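Local coordinates for transcription termination factor FttA (Pyrococcus horikoshii, PDB 3AF6), which probably terminates transcription by cutting nascent single-stranded RNA with a two-zinc nuclease centre of the metallo-beta-lactamase and beta-CASP type, at residues Ile189-Leu194 with Leu205-Asp210; Pro182-Arg187 with Thr209-Val214; Leu265-Arg270 with Asp305-Pro310; Leu389-Thr394 with Glu612-Val617. All coordinates share one frame; numbering follows the deposited sequence.

From the N terminus, the loop 182-187, after helix 164-178, leads into strand 189-193, the first strand of the metallo-beta-lactamase sheet. Contact 1 closes a short hairpin between 189-194 and 205-210. Contact 2 folds the preceding loop onto the turn that follows, so both end on the same piece of chain and share T209 and D210; contact 1 lies within its span. Contact 3 follows in series, closing the path through helix 282-301 without touching the others. Contact 4 bridges more than two hundred residues, including the beta-CASP insertion, and pairs strands from the two metallo-beta-lactamase parts. None cross. Contacts 1 and 4 meet where I191 CD1 packs on I615 CD1, 3.5 Å apart, joining the two sheets.

Contact 1 of 4, residues Ile189-Leu194 with Leu205-Asp210; sequences IRITGL and LLVQTD
I191 and V207 lie across from each other as a non-hydrogen-bonded antiparallel pair, and the methyl groups I191 CG2 and V207 CG2 are 4.0 Å apart. V207 CG2 points there because it stands anti to its own carbonyl carbon, beside the backbone N. L205 adds its CD2, 4.2 Å from I191 CB. This is the tightly packed face: I362 and L353 of the second sheet lie against it, and branched aliphatic side chains suit such a layer since they fill it without needing polar partners. Between the faces, R190 with Q208 and T192 with L206 form hydrogen-bonded pairs; T192 N to L206 O is 2.8 Å and nearly straight at 168°.

The other face is more polar. Q208 and T192 are buried there, and the solvent side is confined to the R190 end. Q208 runs extended beyond CG, carrying its amide across to the neighbouring strand. Its OE1 is 2.7 Å from R190 NH1, but the angle of 118° makes this hydrogen bond weak, and the guanidinium and amide planes are turned 65° apart. Q208 NE2 lies 3.0 Å from T192 OG1, a hydroxyl that is hydrogen-bonded to T647 OG1 of the next strand. Where the chain turns at L194, its CD1 packs 4.0 Å from L206 CB. The two antiparallel strands form a beta hairpin in one sheet of the alpha-beta/beta-alpha sandwich of the metallo-beta-lactamase fold.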
loop_
_atom_site.group_PDB
_atom_site.type_symbol
_atom_site.label_atom_id
_atom_site.label_comp_id
_atom_site.label_asym_id
_atom_site.label_seq_id
_atom_site.Cartn_x
_atom_site.Cartn_y
_atom_site.Cartn_z
ATOM N N ILE A 189 -2.679 -15.262 23.212
ATOM C CA ILE A 189 -2.361 -14.371 22.105
ATOM C C ILE A 189 -1.124 -13.564 22.484
ATOM O O ILE A 189 -1.083 -12.987 23.563
ATOM C CB ILE A 189 -3.533 -13.379 21.850
ATOM C CG1 ILE A 189 -4.828 -14.146 21.571
ATOM C CG2 ILE A 189 -3.195 -12.453 20.687
ATOM C CD1 ILE A 189 -6.071 -13.310 21.752
ATOM N N ARG A 190 -0.121 -13.517 21.611
ATOM C CA ARG A 190 1.099 -12.755 21.911
ATOM C C ARG A 190 1.574 -12.009 20.666
ATOM O O ARG A 190 1.352 -12.466 19.541
ATOM C CB ARG A 190 2.243 -13.688 22.339
ATOM C CG ARG A 190 1.844 -14.962 23.039
ATOM C CD ARG A 190 2.835 -16.088 22.704
ATOM N NE ARG A 190 4.106 -15.963 23.404
ATOM C CZ ARG A 190 5.220 -16.607 23.064
ATOM N NH1 ARG A 190 5.241 -17.432 22.021
ATOM N NH2 ARG A 190 6.315 -16.428 23.788
ATOM N N ILE A 191 2.222 -10.868 20.850
ATOM C CA ILE A 191 2.746 -10.165 19.690
ATOM C C ILE A 191 4.236 -9.928 19.896
ATOM O O ILE A 191 4.678 -9.480 20.963
ATOM C CB ILE A 191 2.024 -8.814 19.406
ATOM C CG1 ILE A 191 2.140 -7.872 20.598
ATOM C CG2 ILE A 191 0.573 -9.069 19.053
ATOM C CD1 ILE A 191 1.519 -6.485 20.330
ATOM N N THR A 192 5.011 -10.238 18.866
ATOM C CA THR A 192 6.442 -10.079 18.944
ATOM C C THR A 192 6.954 -9.126 17.890
ATOM O O THR A 192 6.580 -9.228 16.723
ATOM C CB THR A 192 7.121 -11.431 18.759
ATOM O OG1 THR A 192 6.623 -12.325 19.751
ATOM C CG2 THR A 192 8.630 -11.308 18.902
ATOM N N GLY A 193 7.807 -8.193 18.296
ATOM C CA GLY A 193 8.362 -7.256 17.337
ATOM C C GLY A 193 9.608 -7.841 16.682
ATOM O O GLY A 193 10.602 -8.162 17.352
ATOM N N LEU A 194 9.562 -7.999 15.367
ATOM C CA LEU A 194 10.708 -8.531 14.649
ATOM C C LEU A 194 11.509 -7.367 14.072
ATOM O O LEU A 194 12.632 -7.545 13.579
ATOM C CB LEU A 194 10.235 -9.477 13.543
ATOM C CG LEU A 194 9.576 -10.734 14.124
ATOM C CD1 LEU A 194 9.080 -11.650 13.011
ATOM C CD2 LEU A 194 10.594 -11.459 15.003
ATOM N N LEU A 205 5.779 -7.261 12.619
ATOM C CA LEU A 205 5.156 -7.667 13.867
ATOM C C LEU A 205 4.487 -9.025 13.705
ATOM O O LEU A 205 3.633 -9.221 12.830
ATOM C CB LEU A 205 4.152 -6.590 14.283
ATOM C CG LEU A 205 3.365 -6.657 15.584
ATOM C CD1 LEU A 205 2.935 -5.251 15.948
ATOM C CD2 LEU A 205 2.148 -7.555 15.429
ATOM N N LEU A 206 4.901 -9.964 14.549
ATOM C CA LEU A 206 4.386 -11.316 14.503
ATOM C C LEU A 206 3.302 -11.504 15.538
ATOM O O LEU A 206 3.538 -11.288 16.726
ATOM C CB LEU A 206 5.518 -12.312 14.763
ATOM C CG LEU A 206 5.151 -13.797 14.752
ATOM C CD1 LEU A 206 4.656 -14.215 13.358
ATOM C CD2 LEU A 206 6.383 -14.604 15.134
ATOM N N VAL A 207 2.115 -11.899 15.084
ATOM C CA VAL A 207 0.995 -12.133 15.998
ATOM C C VAL A 207 0.852 -13.631 16.185
ATOM O O VAL A 207 0.806 -14.369 15.206
ATOM C CB VAL A 207 -0.348 -11.571 15.447
ATOM C CG1 VAL A 207 -1.464 -11.874 16.420
ATOM C CG2 VAL A 207 -0.238 -10.070 15.225
ATOM N N GLN A 208 0.785 -14.073 17.439
ATOM C CA GLN A 208 0.671 -15.496 17.743
ATOM C C GLN A 208 -0.520 -15.877 18.607
ATOM O O GLN A 208 -0.953 -15.108 19.481
ATOM C CB GLN A 208 1.898 -16.001 18.513
ATOM C CG GLN A 208 3.252 -15.551 18.029
ATOM C CD GLN A 208 4.332 -15.881 19.041
ATOM O OE1 GLN A 208 4.441 -17.010 19.501
ATOM N NE2 GLN A 208 5.135 -14.890 19.393
ATOM N N THR A 209 -1.014 -17.092 18.364
ATOM C CA THR A 209 -2.071 -17.715 19.157
ATOM C C THR A 209 -1.668 -19.192 19.112
ATOM O O THR A 209 -0.787 -19.565 18.341
ATOM C CB THR A 209 -3.480 -17.579 18.546
ATOM O OG1 THR A 209 -3.569 -18.392 17.370
ATOM C CG2 THR A 209 -3.793 -16.124 18.224
ATOM N N ASP A 210 -2.282 -20.027 19.937
ATOM C CA ASP A 210 -1.961 -21.446 19.915
ATOM C C ASP A 210 -2.446 -22.089 18.615
ATOM O O ASP A 210 -2.156 -23.251 18.338
ATOM C CB ASP A 210 -2.599 -22.170 21.105
ATOM C CG ASP A 210 -4.107 -21.938 21.212
ATOM O OD1 ASP A 210 -4.814 -22.873 21.644
ATOM O OD2 ASP A 210 -4.591 -20.832 20.889
#

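Contact 2 of 4, residues Pro182-Arg187 with Thr209-Val214; sequences PEYKSR and TDESFV
An ST turn at the tip of the hairpin between strands 204-209 and 213-216 presents D210 to Y184 and R187, and E211 to Y184, all in the loop that precedes strand 189-193. Threonine suits the start of this turn: T209 OG1 accepts from both E211 N and S212 N, the latter at 2.7 Å, and also bonds to D334, which holds S186 OG as well. The turn directs D210 toward the loop, where its carboxylate ties down the chain with both oxygens.

Y184 OH donates to D210 OD1 over 2.6 Å, meeting the syn side of that oxygen, 28° out of the carboxylate plane. The second oxygen, OD2, receives the backbone N-H of R187 at 3.0 Å from above the plane. Two donors to one aspartate would favour its charged form, and the short aspartate side chain keeps its carboxylate close to the turn, near both R187 N and Y184 OH.

Y184 gets to the turn with CG anti to its backbone N (chi1 -180°), which brings the ring alongside E211 CB. That atom approaches Y184 CD2 obliquely at 3.5 Å, while the acid end of E211 goes on to a salt bridge with R180. K181 makes a cation-pi contact with the same ring. R187 runs its aliphatic part past D210, and R187 CG comes within 3.3 Å of D210 OD1.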
loop_
_atom_site.group_PDB
_atom_site.type_symbol
_atom_site.label_atom_id
_atom_site.label_comp_id
_atom_site.label_asym_id
_atom_site.label_seq_id
_atom_site.Cartn_x
_atom_site.Cartn_y
_atom_site.Cartn_z
ATOM N N PRO A 182 -13.241 -25.234 12.469
ATOM C CA PRO A 182 -14.260 -24.204 12.706
ATOM C C PRO A 182 -13.797 -23.076 13.614
ATOM O O PRO A 182 -12.775 -23.214 14.284
ATOM C CB PRO A 182 -15.412 -25.003 13.307
ATOM C CG PRO A 182 -14.705 -26.072 14.063
ATOM C CD PRO A 182 -13.644 -26.511 13.082
ATOM N N GLU A 183 -14.551 -21.972 13.634
ATOM C CA GLU A 183 -14.214 -20.816 14.467
ATOM C C GLU A 183 -13.647 -21.303 15.780
ATOM O O GLU A 183 -14.243 -22.133 16.456
ATOM C CB GLU A 183 -15.435 -19.925 14.723
ATOM C CG GLU A 183 -15.874 -19.121 13.500
ATOM C CD GLU A 183 -16.697 -17.875 13.855
ATOM O OE1 GLU A 183 -17.697 -17.999 14.606
ATOM O OE2 GLU A 183 -16.343 -16.772 13.371
ATOM N N TYR A 184 -12.490 -20.769 16.137
ATOM C CA TYR A 184 -11.798 -21.190 17.336
ATOM C C TYR A 184 -11.579 -20.087 18.364
ATOM O O TYR A 184 -11.331 -18.940 18.015
ATOM C CB TYR A 184 -10.455 -21.790 16.912
ATOM C CG TYR A 184 -9.591 -22.298 18.032
ATOM C CD1 TYR A 184 -10.070 -23.254 18.926
ATOM C CD2 TYR A 184 -8.274 -21.861 18.171
ATOM C CE1 TYR A 184 -9.248 -23.773 19.935
ATOM C CE2 TYR A 184 -7.446 -22.368 19.170
ATOM C CZ TYR A 184 -7.937 -23.329 20.049
ATOM O OH TYR A 184 -7.123 -23.863 21.022
ATOM N N LYS A 185 -11.672 -20.448 19.637
ATOM C CA LYS A 185 -11.454 -19.500 20.719
ATOM C C LYS A 185 -10.060 -19.801 21.260
ATOM O O LYS A 185 -9.854 -20.786 21.972
ATOM C CB LYS A 185 -12.506 -19.681 21.817
ATOM C CG LYS A 185 -12.407 -18.664 22.945
ATOM C CD LYS A 185 -13.412 -18.961 24.057
ATOM C CE LYS A 185 -13.246 -17.998 25.235
ATOM N NZ LYS A 185 -14.345 -18.115 26.249
ATOM N N SER A 186 -9.114 -18.940 20.900
ATOM C CA SER A 186 -7.711 -19.066 21.282
ATOM C C SER A 186 -7.424 -19.171 22.785
ATOM O O SER A 186 -8.086 -18.528 23.609
ATOM C CB SER A 186 -6.932 -17.875 20.715
ATOM O OG SER A 186 -7.288 -17.609 19.368
ATOM N N ARG A 187 -6.418 -19.974 23.128
ATOM C CA ARG A 187 -6.007 -20.151 24.518
ATOM C C ARG A 187 -5.110 -18.992 24.950
ATOM O O ARG A 187 -5.039 -18.654 26.134
ATOM C CB ARG A 187 -5.251 -21.467 24.697
ATOM C CG ARG A 187 -6.120 -22.713 24.647
ATOM C CD ARG A 187 -5.280 -23.969 24.886
ATOM N NE ARG A 187 -5.972 -24.940 25.734
ATOM C CZ ARG A 187 -6.315 -26.171 25.356
ATOM N NH1 ARG A 187 -6.035 -26.606 24.130
ATOM N NH2 ARG A 187 -6.946 -26.968 26.210
ATOM N N THR A 209 -1.014 -17.092 18.364
ATOM C CA THR A 209 -2.071 -17.715 19.157
ATOM C C THR A 209 -1.668 -19.192 19.112
ATOM O O THR A 209 -0.787 -19.565 18.341
ATOM C CB THR A 209 -3.480 -17.579 18.546
ATOM O OG1 THR A 209 -3.569 -18.392 17.370
ATOM C CG2 THR A 209 -3.793 -16.124 18.224
ATOM N N ASP A 210 -2.282 -20.027 19.937
ATOM C CA ASP A 210 -1.961 -21.446 19.915
ATOM C C ASP A 210 -2.446 -22.089 18.615
ATOM O O ASP A 210 -2.156 -23.251 18.338
ATOM C CB ASP A 210 -2.599 -22.170 21.105
ATOM C CG ASP A 210 -4.107 -21.938 21.212
ATOM O OD1 ASP A 210 -4.814 -22.873 21.644
ATOM O OD2 ASP A 210 -4.591 -20.832 20.889
ATOM N N GLU A 211 -3.169 -21.327 17.804
ATOM C CA GLU A 211 -3.690 -21.879 16.568
ATOM C C GLU A 211 -3.143 -21.240 15.311
ATOM O O GLU A 211 -3.143 -21.867 14.257
ATOM C CB GLU A 211 -5.219 -21.763 16.549
ATOM C CG GLU A 211 -5.909 -22.422 15.349
ATOM C CD GLU A 211 -5.562 -23.904 15.201
ATOM O OE1 GLU A 211 -5.253 -24.548 16.229
ATOM O OE2 GLU A 211 -5.611 -24.430 14.064
ATOM N N SER A 212 -2.653 -20.010 15.409
ATOM C CA SER A 212 -2.211 -19.345 14.199
ATOM C C SER A 212 -1.049 -18.381 14.309
ATOM O O SER A 212 -0.586 -18.043 15.395
ATOM C CB SER A 212 -3.391 -18.583 13.594
ATOM O OG SER A 212 -4.563 -19.372 13.575
ATOM N N PHE A 213 -0.622 -17.918 13.142
ATOM C CA PHE A 213 0.463 -16.969 13.030
ATOM C C PHE A 213 0.231 -16.062 11.827
ATOM O O PHE A 213 -0.076 -16.528 10.718
ATOM C CB PHE A 213 1.797 -17.703 12.862
ATOM C CG PHE A 213 2.235 -18.436 14.085
ATOM C CD1 PHE A 213 2.654 -17.739 15.215
ATOM C CD2 PHE A 213 2.246 -19.830 14.109
ATOM C CE1 PHE A 213 3.084 -18.419 16.358
ATOM C CE2 PHE A 213 2.674 -20.521 15.241
ATOM C CZ PHE A 213 3.096 -19.812 16.372
ATOM N N VAL A 214 0.355 -14.764 12.060
ATOM C CA VAL A 214 0.211 -13.793 10.995
ATOM C C VAL A 214 1.309 -12.749 11.157
ATOM O O VAL A 214 1.674 -12.362 12.276
ATOM C CB VAL A 214 -1.171 -13.084 11.007
ATOM C CG1 VAL A 214 -2.287 -14.097 10.838
ATOM C CG2 VAL A 214 -1.336 -12.305 12.280
#

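Contact 3 of 4, residues Leu265-Arg270 with Asp305-Pro310; sequences LPYLFR and DPLYRP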
loop_
_atom_site.group_PDB
_atom_site.type_symbol
_atom_site.label_atom_id
_atom_site.label_comp_id
_atom_site.label_asym_id
_atom_site.label_seq_id
_atom_site.Cartn_x
_atom_site.Cartn_y
_atom_site.Cartn_z
ATOM N N LEU A 265 9.389 -8.314 1.829
ATOM C CA LEU A 265 8.404 -9.311 1.448
ATOM C C LEU A 265 8.843 -10.249 0.312
ATOM O O LEU A 265 8.747 -11.465 0.440
ATOM C CB LEU A 265 7.086 -8.619 1.108
ATOM C CG LEU A 265 5.847 -9.468 0.811
ATOM C CD1 LEU A 265 5.622 -10.547 1.872
ATOM C CD2 LEU A 265 4.661 -8.530 0.754
ATOM N N PRO A 266 9.348 -9.703 -0.809
ATOM C CA PRO A 266 9.756 -10.628 -1.872
ATOM C C PRO A 266 10.985 -11.492 -1.529
ATOM O O PRO A 266 11.156 -12.592 -2.065
ATOM C CB PRO A 266 9.953 -9.706 -3.073
ATOM C CG PRO A 266 10.308 -8.416 -2.457
ATOM C CD PRO A 266 9.426 -8.306 -1.262
ATOM N N TYR A 267 11.819 -11.005 -0.618
ATOM C CA TYR A 267 13.000 -11.743 -0.176
ATOM C C TYR A 267 12.567 -13.125 0.298
ATOM O O TYR A 267 13.283 -14.118 0.143
ATOM C CB TYR A 267 13.648 -11.016 0.996
ATOM C CG TYR A 267 14.953 -11.607 1.473
ATOM C CD1 TYR A 267 16.162 -11.230 0.884
ATOM C CD2 TYR A 267 14.991 -12.494 2.549
ATOM C CE1 TYR A 267 17.374 -11.710 1.358
ATOM C CE2 TYR A 267 16.201 -12.981 3.032
ATOM C CZ TYR A 267 17.387 -12.580 2.431
ATOM O OH TYR A 267 18.594 -13.045 2.892
ATOM N N LEU A 268 11.377 -13.166 0.884
ATOM C CA LEU A 268 10.812 -14.390 1.422
ATOM C C LEU A 268 10.627 -15.484 0.387
ATOM O O LEU A 268 10.800 -16.664 0.694
ATOM C CB LEU A 268 9.479 -14.073 2.094
ATOM C CG LEU A 268 9.367 -14.248 3.610
ATOM C CD1 LEU A 268 10.718 -14.051 4.304
ATOM C CD2 LEU A 268 8.317 -13.262 4.122
ATOM N N PHE A 269 10.272 -15.093 -0.833
ATOM C CA PHE A 269 10.052 -16.046 -1.913
ATOM C C PHE A 269 11.375 -16.444 -2.565
ATOM O O PHE A 269 11.554 -17.584 -2.988
ATOM C CB PHE A 269 9.097 -15.439 -2.948
ATOM C CG PHE A 269 7.687 -15.263 -2.445
ATOM C CD1 PHE A 269 6.838 -16.353 -2.324
ATOM C CD2 PHE A 269 7.218 -14.011 -2.072
ATOM C CE1 PHE A 269 5.529 -16.204 -1.835
ATOM C CE2 PHE A 269 5.909 -13.852 -1.583
ATOM C CZ PHE A 269 5.068 -14.956 -1.467
ATOM N N ARG A 270 12.304 -15.497 -2.642
ATOM C CA ARG A 270 13.613 -15.764 -3.222
ATOM C C ARG A 270 14.213 -17.010 -2.575
ATOM O O ARG A 270 14.851 -17.809 -3.246
ATOM C CB ARG A 270 14.545 -14.570 -2.998
ATOM C CG ARG A 270 15.985 -14.804 -3.448
ATOM C CD ARG A 270 16.907 -13.728 -2.903
ATOM N NE ARG A 270 18.308 -13.971 -3.236
ATOM C CZ ARG A 270 19.332 -13.370 -2.633
ATOM N NH1 ARG A 270 19.114 -12.488 -1.664
ATOM N NH2 ARG A 270 20.579 -13.653 -2.990
ATOM N N ASP A 305 24.671 -5.975 -5.791
ATOM C CA ASP A 305 23.856 -7.154 -6.023
ATOM C C ASP A 305 22.512 -6.859 -5.377
ATOM O O ASP A 305 22.449 -6.459 -4.216
ATOM C CB ASP A 305 24.487 -8.392 -5.389
ATOM C CG ASP A 305 23.739 -9.662 -5.741
ATOM O OD1 ASP A 305 23.663 -9.979 -6.950
ATOM O OD2 ASP A 305 23.220 -10.335 -4.817
ATOM N N PRO A 306 21.415 -7.047 -6.123
ATOM C CA PRO A 306 20.068 -6.785 -5.604
ATOM C C PRO A 306 19.593 -7.793 -4.554
ATOM O O PRO A 306 20.011 -8.948 -4.574
ATOM C CB PRO A 306 19.217 -6.797 -6.874
ATOM C CG PRO A 306 19.922 -7.823 -7.726
ATOM C CD PRO A 306 21.369 -7.466 -7.536
ATOM N N LEU A 307 18.728 -7.349 -3.638
ATOM C CA LEU A 307 18.203 -8.223 -2.592
ATOM C C LEU A 307 17.327 -9.311 -3.169
ATOM O O LEU A 307 17.172 -10.366 -2.575
ATOM C CB LEU A 307 17.386 -7.435 -1.570
ATOM C CG LEU A 307 18.113 -6.730 -0.422
ATOM C CD1 LEU A 307 17.082 -5.995 0.432
ATOM C CD2 LEU A 307 18.871 -7.745 0.426
ATOM N N TYR A 308 16.729 -9.040 -4.316
ATOM C CA TYR A 308 15.893 -10.027 -4.968
ATOM C C TYR A 308 15.677 -9.616 -6.410
ATOM O O TYR A 308 16.245 -8.626 -6.858
ATOM C CB TYR A 308 14.552 -10.207 -4.248
ATOM C CG TYR A 308 13.931 -8.935 -3.724
ATOM C CD1 TYR A 308 14.174 -8.520 -2.422
ATOM C CD2 TYR A 308 13.117 -8.140 -4.534
ATOM C CE1 TYR A 308 13.634 -7.354 -1.932
ATOM C CE2 TYR A 308 12.560 -6.957 -4.050
ATOM C CZ TYR A 308 12.829 -6.576 -2.740
ATOM O OH TYR A 308 12.289 -5.435 -2.215
ATOM N N ARG A 309 14.856 -10.373 -7.124
ATOM C CA ARG A 309 14.613 -10.124 -8.536
ATOM C C ARG A 309 13.134 -10.081 -8.901
ATOM O O ARG A 309 12.260 -10.402 -8.088
ATOM C CB ARG A 309 15.262 -11.241 -9.362
ATOM C CG ARG A 309 16.668 -11.608 -8.939
ATOM C CD ARG A 309 17.664 -10.606 -9.462
ATOM N NE ARG A 309 19.010 -10.922 -8.999
ATOM C CZ ARG A 309 20.111 -10.602 -9.663
ATOM N NH1 ARG A 309 20.016 -9.957 -10.823
ATOM N NH2 ARG A 309 21.301 -10.928 -9.171
ATOM N N PRO A 310 12.841 -9.678 -10.147
ATOM C CA PRO A 310 11.491 -9.580 -10.697
ATOM C C PRO A 310 10.664 -10.854 -10.518
ATOM O O PRO A 310 9.468 -10.779 -10.263
ATOM C CB PRO A 310 11.752 -9.268 -12.164
ATOM C CG PRO A 310 12.942 -8.370 -12.083
ATOM C CD PRO A 310 13.819 -9.041 -11.055
#
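L307 and Y308 carry the contact that the loop 305-310 makes with P266, Y267 and R270. Just ahead of them, D305 serves the loop itself: its OD1 forms a salt bridge with R309 NH2 at 3.4 Å. P306 lays its ring over the centre of the R309 guanidinium, with P306 CG 3.4 Å above that plane, so one face of the flat cation rests on an apolar, puckered ring.

L307 then works at both ends. Its CD2 packs 4.3 Å from Y267 CE1, and its carbonyl oxygen lies 3.0 Å from R270 NH1. R270 is extended from CG to NE, so its long chain spans the gap and places NH1 beside that oxygen; its side chain also touches D312.

Y308 comes next, with CG placed between backbone N and carbonyl carbon (chi1 39°), which turns the ring onto P266. P266 CG sits over one ring face in a CH-pi contact, modelled too close for its exact distance to mean much. At the ring's far tip Y308 OH bonds to G263 O; nearer its base CD1 is 4.3 Å from Y267 CB. R309 takes the N-cap position, its backbone N bonding to D312 OD2, and P310 opens the helix.

P266 packs on Q292 of helix 282-301 and V316 of helix 310-319, F269 also meets V316, and F295 of helix 282-301 lies against L307 and Y308, while L265 and L268 lean on I252 of strand 251-253.

Contact 4 of 4, residues Leu389-Thr394 with Glu612-Val617; sequences LVMEST and ERIITV
S393 OG stands anti to its carbonyl carbon (chi1 -37°), which swings the hydroxyl onto V617 O for a 2.7 Å hydrogen bond. M391 puts CG between backbone N and carbonyl carbon (chi1 70°) and bends at chi3, bringing its flexible thioether SD 3.8 Å from I614 CG2. The strands themselves run parallel, 28° apart. L389 N bonds to R613 O, and I615 N returns a bond of 2.8 Å to L389 O; M391 N to I615 O and V617 N to M391 O continue the ladder. V390, on the face opposite M391, touches V617 CG2 with CG1 at 3.9 Å; the beta-branched valine suits the extended backbone.

E392 points its side chain away from the partner strand. Its OE1 takes T394 OG1 and T394 N, and its OE2 bonds to H594 and F368 N. Four bonds thus fix this carboxylate close to the zinc ligands D367 and H618, and would help offset repulsion from nearby D367 OD2, consistent with a second-shell part in ordering the metal site.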
loop_
_atom_site.group_PDB
_atom_site.type_symbol
_atom_site.label_atom_id
_atom_site.label_comp_id
_atom_site.label_asym_id
_atom_site.label_seq_id
_atom_site.Cartn_x
_atom_site.Cartn_y
_atom_site.Cartn_z
ATOM N N LEU A 389 -4.232 -1.404 21.041
ATOM C CA LEU A 389 -3.855 -0.541 19.934
ATOM C C LEU A 389 -2.340 -0.405 19.786
ATOM O O LEU A 389 -1.659 0.043 20.705
ATOM C CB LEU A 389 -4.458 0.855 20.107
ATOM C CG LEU A 389 -4.076 1.820 18.976
ATOM C CD1 LEU A 389 -4.615 1.258 17.671
ATOM C CD2 LEU A 389 -4.637 3.221 19.227
ATOM N N VAL A 390 -1.818 -0.794 18.628
ATOM C CA VAL A 390 -0.381 -0.671 18.365
ATOM C C VAL A 390 -0.323 0.523 17.431
ATOM O O VAL A 390 -0.903 0.465 16.351
ATOM C CB VAL A 390 0.192 -1.917 17.625
ATOM C CG1 VAL A 390 1.690 -1.771 17.452
ATOM C CG2 VAL A 390 -0.141 -3.189 18.391
ATOM N N MET A 391 0.356 1.594 17.841
ATOM C CA MET A 391 0.416 2.801 17.018
ATOM C C MET A 391 1.827 3.309 16.736
ATOM O O MET A 391 2.749 3.060 17.506
ATOM C CB MET A 391 -0.412 3.920 17.676
ATOM C CG MET A 391 0.186 4.486 18.967
ATOM S SD MET A 391 -0.880 5.697 19.821
ATOM C CE MET A 391 -1.139 6.921 18.543
ATOM N N GLU A 392 1.989 4.041 15.634
ATOM C CA GLU A 392 3.291 4.578 15.269
ATOM C C GLU A 392 3.682 5.770 16.161
ATOM O O GLU A 392 2.836 6.348 16.838
ATOM C CB GLU A 392 3.301 4.979 13.791
ATOM C CG GLU A 392 2.434 6.165 13.439
ATOM C CD GLU A 392 3.134 7.134 12.488
ATOM O OE1 GLU A 392 4.162 7.713 12.891
ATOM O OE2 GLU A 392 2.657 7.319 11.343
ATOM N N SER A 393 4.964 6.126 16.166
ATOM C CA SER A 393 5.451 7.224 16.995
ATOM C C SER A 393 6.488 8.097 16.293
ATOM O O SER A 393 7.302 8.737 16.957
ATOM C CB SER A 393 6.091 6.674 18.275
ATOM O OG SER A 393 5.391 5.542 18.766
ATOM N N THR A 394 6.475 8.124 14.967
ATOM C CA THR A 394 7.444 8.923 14.231
ATOM C C THR A 394 7.605 10.323 14.827
ATOM O O THR A 394 8.717 10.844 14.913
ATOM C CB THR A 394 7.053 9.069 12.756
ATOM O OG1 THR A 394 6.617 7.807 12.242
ATOM C CG2 THR A 394 8.252 9.531 11.949
ATOM N N GLU A 612 -7.678 -1.038 26.103
ATOM C CA GLU A 612 -7.192 -1.395 27.434
ATOM C C GLU A 612 -5.713 -1.069 27.521
ATOM O O GLU A 612 -5.228 -0.654 28.567
ATOM C CB GLU A 612 -7.375 -2.888 27.714
ATOM C CG GLU A 612 -8.807 -3.349 27.808
ATOM C CD GLU A 612 -8.923 -4.867 27.790
ATOM O OE1 GLU A 612 -10.053 -5.374 27.982
ATOM O OE2 GLU A 612 -7.887 -5.547 27.577
ATOM N N ARG A 613 -4.993 -1.281 26.423
ATOM C CA ARG A 613 -3.573 -0.989 26.407
ATOM C C ARG A 613 -3.117 -0.503 25.039
ATOM O O ARG A 613 -3.617 -0.940 23.999
ATOM C CB ARG A 613 -2.759 -2.221 26.842
ATOM C CG ARG A 613 -2.789 -3.413 25.889
ATOM C CD ARG A 613 -2.911 -4.755 26.639
ATOM N NE ARG A 613 -1.638 -5.443 26.893
ATOM C CZ ARG A 613 -0.690 -5.034 27.737
ATOM N NH1 ARG A 613 -0.838 -3.918 28.441
ATOM N NH2 ARG A 613 0.414 -5.751 27.888
ATOM N N ILE A 614 -2.178 0.430 25.054
ATOM C CA ILE A 614 -1.626 0.971 23.826
ATOM C C ILE A 614 -0.128 0.652 23.766
ATOM O O ILE A 614 0.590 0.774 24.753
ATOM C CB ILE A 614 -1.863 2.493 23.745
ATOM C CG1 ILE A 614 -3.367 2.761 23.607
ATOM C CG2 ILE A 614 -1.086 3.092 22.575
ATOM C CD1 ILE A 614 -3.756 4.251 23.643
ATOM N N ILE A 615 0.330 0.209 22.607
ATOM C CA ILE A 615 1.734 -0.123 22.429
ATOM C C ILE A 615 2.294 0.802 21.355
ATOM O O ILE A 615 1.874 0.758 20.198
ATOM C CB ILE A 615 1.896 -1.609 22.004
ATOM C CG1 ILE A 615 1.288 -2.516 23.083
ATOM C CG2 ILE A 615 3.358 -1.948 21.804
ATOM C CD1 ILE A 615 1.192 -3.974 22.679
ATOM N N THR A 616 3.225 1.661 21.752
ATOM C CA THR A 616 3.828 2.598 20.824
ATOM C C THR A 616 5.063 2.007 20.150
ATOM O O THR A 616 5.944 1.441 20.804
ATOM C CB THR A 616 4.213 3.890 21.542
ATOM O OG1 THR A 616 5.122 3.586 22.599
ATOM C CG2 THR A 616 2.979 4.555 22.117
ATOM N N VAL A 617 5.118 2.163 18.831
ATOM C CA VAL A 617 6.217 1.647 18.033
ATOM C C VAL A 617 6.545 2.605 16.899
ATOM O O VAL A 617 6.027 3.720 16.846
ATOM C CB VAL A 617 5.847 0.284 17.402
ATOM C CG1 VAL A 617 5.512 -0.724 18.491
ATOM C CG2 VAL A 617 4.669 0.455 16.443
#